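Local coordinates for protein putative phosphomannomutase (Thermus thermophilus, PDB 1TUO) that probably moves a phosphate group from one position of a sugar to another, as a magnesium-dependent member of the phosphohexose mutase family, at residues W421-S433 against I441-L454. Numbering follows the deposited sequence.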
# COMPACT_ATOMS: atom_id res chain seq x y z
N TRP A 421 -12.29 19.08 -11.07
CA TRP A 421 -13.35 20.08 -11.08
C TRP A 421 -13.94 20.11 -9.68
O TRP A 421 -14.37 19.08 -9.15
CB TRP A 421 -14.43 19.74 -12.11
CG TRP A 421 -14.01 19.99 -13.53
CD1 TRP A 421 -13.01 20.82 -13.95
CD2 TRP A 421 -14.59 19.44 -14.71
NE1 TRP A 421 -12.94 20.82 -15.32
CE2 TRP A 421 -13.90 19.98 -15.81
CE3 TRP A 421 -15.64 18.54 -14.95
CZ2 TRP A 421 -14.22 19.66 -17.14
CZ3 TRP A 421 -15.96 18.21 -16.27
CH2 TRP A 421 -15.25 18.77 -17.34
N LEU A 422 -13.96 21.29 -9.08
CA LEU A 422 -14.47 21.45 -7.73
C LEU A 422 -15.92 21.89 -7.72
O LEU A 422 -16.32 22.74 -8.52
CB LEU A 422 -13.62 22.47 -6.98
CG LEU A 422 -12.10 22.26 -7.03
CD1 LEU A 422 -11.42 23.39 -6.26
CD2 LEU A 422 -11.73 20.90 -6.46
N TYR A 423 -16.69 21.31 -6.82
CA TYR A 423 -18.10 21.65 -6.67
C TYR A 423 -18.38 21.77 -5.18
O TYR A 423 -17.53 21.43 -4.36
CB TYR A 423 -18.99 20.53 -7.23
CG TYR A 423 -18.80 20.26 -8.70
CD1 TYR A 423 -19.42 21.06 -9.66
CD2 TYR A 423 -18.00 19.21 -9.13
CE1 TYR A 423 -19.25 20.81 -11.01
CE2 TYR A 423 -17.82 18.95 -10.48
CZ TYR A 423 -18.45 19.76 -11.42
OH TYR A 423 -18.28 19.50 -12.75
N GLU A 424 -19.55 22.28 -4.84
CA GLU A 424 -19.93 22.39 -3.45
C GLU A 424 -20.37 20.98 -3.07
O GLU A 424 -21.31 20.44 -3.65
CB GLU A 424 -21.10 23.36 -3.29
CG GLU A 424 -21.58 23.54 -1.86
CD GLU A 424 -20.57 24.28 -0.99
OE1 GLU A 424 -20.84 24.44 0.22
OE2 GLU A 424 -19.52 24.70 -1.52
N GLU A 425 -19.65 20.37 -2.13
CA GLU A 425 -19.98 19.02 -1.67
C GLU A 425 -19.67 17.89 -2.67
O GLU A 425 -20.05 16.74 -2.45
CB GLU A 425 -21.46 18.95 -1.27
CG GLU A 425 -21.85 19.94 -0.18
CD GLU A 425 -23.33 19.91 0.13
OE1 GLU A 425 -23.85 18.82 0.45
OE2 GLU A 425 -23.98 20.98 0.06
N ALA A 426 -18.97 18.21 -3.76
CA ALA A 426 -18.61 17.19 -4.75
C ALA A 426 -17.34 17.55 -5.52
O ALA A 426 -17.04 18.72 -5.74
CB ALA A 426 -19.76 16.97 -5.72
N TRP A 427 -16.59 16.52 -5.92
CA TRP A 427 -15.36 16.71 -6.67
C TRP A 427 -15.23 15.62 -7.74
O TRP A 427 -15.55 14.46 -7.50
CB TRP A 427 -14.14 16.69 -5.72
CG TRP A 427 -13.06 15.66 -6.05
CD1 TRP A 427 -12.47 15.44 -7.26
CD2 TRP A 427 -12.46 14.73 -5.14
NE1 TRP A 427 -11.55 14.43 -7.17
CE2 TRP A 427 -11.52 13.97 -5.88
CE3 TRP A 427 -12.62 14.45 -3.78
CZ2 TRP A 427 -10.75 12.96 -5.31
CZ3 TRP A 427 -11.85 13.44 -3.20
CH2 TRP A 427 -10.93 12.71 -3.97
N VAL A 428 -14.75 16.03 -8.91
CA VAL A 428 -14.55 15.11 -10.02
C VAL A 428 -13.14 15.29 -10.55
O VAL A 428 -12.77 16.38 -10.99
CB VAL A 428 -15.55 15.39 -11.17
CG1 VAL A 428 -15.32 14.39 -12.29
CG2 VAL A 428 -16.97 15.30 -10.64
N LEU A 429 -12.36 14.22 -10.52
CA LEU A 429 -10.97 14.26 -10.97
C LEU A 429 -10.71 13.40 -12.20
O LEU A 429 -11.05 12.22 -12.22
CB LEU A 429 -10.05 13.79 -9.83
CG LEU A 429 -8.57 13.58 -10.15
CD1 LEU A 429 -7.91 14.92 -10.45
CD2 LEU A 429 -7.88 12.90 -8.97
N PHE A 430 -10.12 14.01 -13.22
CA PHE A 430 -9.76 13.30 -14.44
C PHE A 430 -8.24 13.14 -14.44
O PHE A 430 -7.51 14.12 -14.30
CB PHE A 430 -10.17 14.09 -15.69
CG PHE A 430 -11.62 14.48 -15.74
CD1 PHE A 430 -12.07 15.60 -15.05
CD2 PHE A 430 -12.52 13.75 -16.49
CE1 PHE A 430 -13.41 15.98 -15.11
CE2 PHE A 430 -13.86 14.12 -16.56
CZ PHE A 430 -14.31 15.24 -15.87
N ARG A 431 -7.77 11.91 -14.59
CA ARG A 431 -6.34 11.62 -14.63
C ARG A 431 -6.00 10.70 -15.79
O ARG A 431 -6.46 9.56 -15.85
CB ARG A 431 -5.88 10.98 -13.32
CG ARG A 431 -5.62 11.96 -12.20
CD ARG A 431 -5.22 11.25 -10.91
NE ARG A 431 -4.10 10.34 -11.09
CZ ARG A 431 -2.89 10.70 -11.50
NH1 ARG A 431 -2.63 11.98 -11.76
NH2 ARG A 431 -1.93 9.80 -11.63
N ALA A 432 -5.19 11.21 -16.72
CA ALA A 432 -4.79 10.43 -17.88
C ALA A 432 -3.52 9.64 -17.60
O ALA A 432 -2.42 10.04 -18.00
CB ALA A 432 -4.58 11.35 -19.08
N SER A 433 -3.66 8.51 -16.90
CA SER A 433 -2.53 7.67 -16.56
C SER A 433 -2.21 6.68 -17.68
O SER A 433 -2.03 7.07 -18.83
CB SER A 433 -2.82 6.90 -15.26
OG SER A 433 -1.77 6.00 -14.95
N ILE A 441 -11.39 8.38 -13.90
CA ILE A 441 -12.24 9.38 -13.29
C ILE A 441 -12.53 9.00 -11.85
O ILE A 441 -13.06 7.93 -11.57
CB ILE A 441 -13.56 9.54 -14.08
CG1 ILE A 441 -13.26 9.90 -15.53
CG2 ILE A 441 -14.43 10.61 -13.44
CD1 ILE A 441 -14.50 10.13 -16.40
N TYR A 442 -12.14 9.88 -10.93
CA TYR A 442 -12.35 9.67 -9.50
C TYR A 442 -13.45 10.64 -9.08
O TYR A 442 -13.39 11.82 -9.40
CB TYR A 442 -11.09 10.00 -8.69
CG TYR A 442 -9.80 9.39 -9.21
CD1 TYR A 442 -9.25 9.82 -10.42
CD2 TYR A 442 -9.12 8.41 -8.48
CE1 TYR A 442 -8.04 9.30 -10.88
CE2 TYR A 442 -7.92 7.89 -8.94
CZ TYR A 442 -7.39 8.34 -10.14
OH TYR A 442 -6.19 7.83 -10.59
N VAL A 443 -14.45 10.14 -8.35
CA VAL A 443 -15.53 11.01 -7.91
C VAL A 443 -15.89 10.83 -6.45
O VAL A 443 -16.04 9.70 -5.97
CB VAL A 443 -16.83 10.79 -8.75
CG1 VAL A 443 -17.97 11.59 -8.15
CG2 VAL A 443 -16.60 11.23 -10.20
N GLU A 444 -16.01 11.95 -5.76
CA GLU A 444 -16.44 11.96 -4.37
C GLU A 444 -17.63 12.91 -4.31
O GLU A 444 -17.59 14.02 -4.85
CB GLU A 444 -15.35 12.45 -3.42
CG GLU A 444 -15.88 12.58 -2.00
CD GLU A 444 -14.80 12.81 -0.97
OE1 GLU A 444 -13.87 13.60 -1.24
OE2 GLU A 444 -14.90 12.22 0.13
N ALA A 445 -18.70 12.46 -3.65
CA ALA A 445 -19.90 13.27 -3.49
C ALA A 445 -20.61 12.86 -2.21
O ALA A 445 -20.18 11.93 -1.53
CB ALA A 445 -20.82 13.10 -4.70
N GLN A 446 -21.70 13.55 -1.89
CA GLN A 446 -22.46 13.28 -0.67
C GLN A 446 -23.23 11.96 -0.64
O GLN A 446 -23.51 11.43 0.43
CB GLN A 446 -23.42 14.44 -0.40
CG GLN A 446 -23.56 14.79 1.08
CD GLN A 446 -22.31 15.46 1.65
OE1 GLN A 446 -22.26 15.81 2.83
NE2 GLN A 446 -21.30 15.65 0.80
N SER A 447 -23.57 11.43 -1.81
CA SER A 447 -24.32 10.17 -1.86
C SER A 447 -23.84 9.29 -3.00
O SER A 447 -23.22 9.77 -3.95
CB SER A 447 -25.81 10.46 -2.06
OG SER A 447 -26.03 11.03 -3.34
N PRO A 448 -24.12 7.98 -2.92
CA PRO A 448 -23.68 7.08 -3.99
C PRO A 448 -24.45 7.41 -5.27
O PRO A 448 -23.94 7.20 -6.37
CB PRO A 448 -24.04 5.69 -3.46
CG PRO A 448 -24.07 5.87 -1.97
CD PRO A 448 -24.72 7.21 -1.81
N GLU A 449 -25.67 7.91 -5.12
CA GLU A 449 -26.49 8.25 -6.28
C GLU A 449 -25.90 9.42 -7.05
O GLU A 449 -25.88 9.41 -8.28
CB GLU A 449 -27.93 8.57 -5.87
CG GLU A 449 -28.70 7.34 -5.42
CD GLU A 449 -28.16 6.76 -4.14
OE1 GLU A 449 -28.15 5.51 -4.01
OE2 GLU A 449 -27.74 7.54 -3.25
N LEU A 450 -25.42 10.42 -6.32
CA LEU A 450 -24.82 11.59 -6.97
C LEU A 450 -23.49 11.20 -7.57
O LEU A 450 -23.11 11.69 -8.64
CB LEU A 450 -24.62 12.73 -5.97
CG LEU A 450 -23.98 13.98 -6.58
CD1 LEU A 450 -24.82 14.47 -7.77
CD2 LEU A 450 -23.88 15.07 -5.53
N VAL A 451 -22.76 10.32 -6.89
CA VAL A 451 -21.49 9.84 -7.41
C VAL A 451 -21.75 9.19 -8.77
O VAL A 451 -21.07 9.50 -9.75
CB VAL A 451 -20.85 8.79 -6.47
CG1 VAL A 451 -19.68 8.09 -7.16
CG2 VAL A 451 -20.38 9.47 -5.20
N ARG A 452 -22.74 8.31 -8.84
CA ARG A 452 -23.05 7.63 -10.10
C ARG A 452 -23.51 8.60 -11.18
O ARG A 452 -23.11 8.47 -12.34
CB ARG A 452 -24.12 6.55 -9.88
CG ARG A 452 -24.55 5.83 -11.17
CD ARG A 452 -23.38 5.16 -11.88
NE ARG A 452 -23.79 4.48 -13.12
CZ ARG A 452 -24.50 3.35 -13.17
NH1 ARG A 452 -24.89 2.76 -12.05
NH2 ARG A 452 -24.83 2.83 -14.34
N ALA A 453 -24.34 9.58 -10.82
CA ALA A 453 -24.82 10.56 -11.79
C ALA A 453 -23.63 11.36 -12.34
O ALA A 453 -23.49 11.54 -13.55
CB ALA A 453 -25.83 11.50 -11.13
N LEU A 454 -22.77 11.82 -11.44
CA LEU A 454 -21.60 12.58 -11.86
C LEU A 454 -20.74 11.81 -12.85
O LEU A 454 -20.30 12.36 -13.86
CB LEU A 454 -20.75 12.97 -10.65
CG LEU A 454 -21.33 14.10 -9.80
CD1 LEU A 454 -20.54 14.25 -8.51
CD2 LEU A 454 -21.31 15.39 -10.61
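Y442 lies alongside L429 on one face of an antiparallel ladder and reaches on to R431. With CG anti to the carbonyl carbon (chi1 -48°), its ring runs along strand 426-431, so that CD1 packs 3.7 Å from L429 CD2, while the carbonyl oxygen of L429 sits at the ring edge. Farther out, R431 CD comes within 3.4 Å of Y442 CE1. The R431 chain bends at chi3 and brings NE to OH of Y442, a long hydrogen bond of 3.3 Å that lies near the guanidinium plane but is bent at the hydrogen (138°); NH1 of the same group makes a salt bridge to D417. Replacing Y442 by an alanine is likely to open a gap beside L429 CD2 and the R431 chain and to leave R431 NE without its hydroxyl partner. On this same face the W427 ring crosses E444, whose CB lies 3.4 Å from W427 CE3. The E444 chain is extended beyond CG, and its carboxylate is held by T294, H381 and the backbone N of W295, which ties the strand to residues outside this sheet. K420 adds a cation-pi contact to W427.

Between the strands, W427 and L429 form hydrogen-bonded pairs with E444 and Y442; L429 N to Y442 O, at 2.8 Å, is nearly straight. The non-hydrogen-bonded pairs place their side chains on the other face. There V428 CG1 meets V443 CG2 at 4.0 Å, F430 rests against I441 CG1, and L454 CD1 reaches back from the helix to A426 CB, 4.0 Å away. S447 caps that helix, its OG accepting from L450 N. A beta hairpin thus backed by the following helix on one face of an antiparallel sheet belongs to the C-terminal domain of phosphohexomutases, a TBP-like fold.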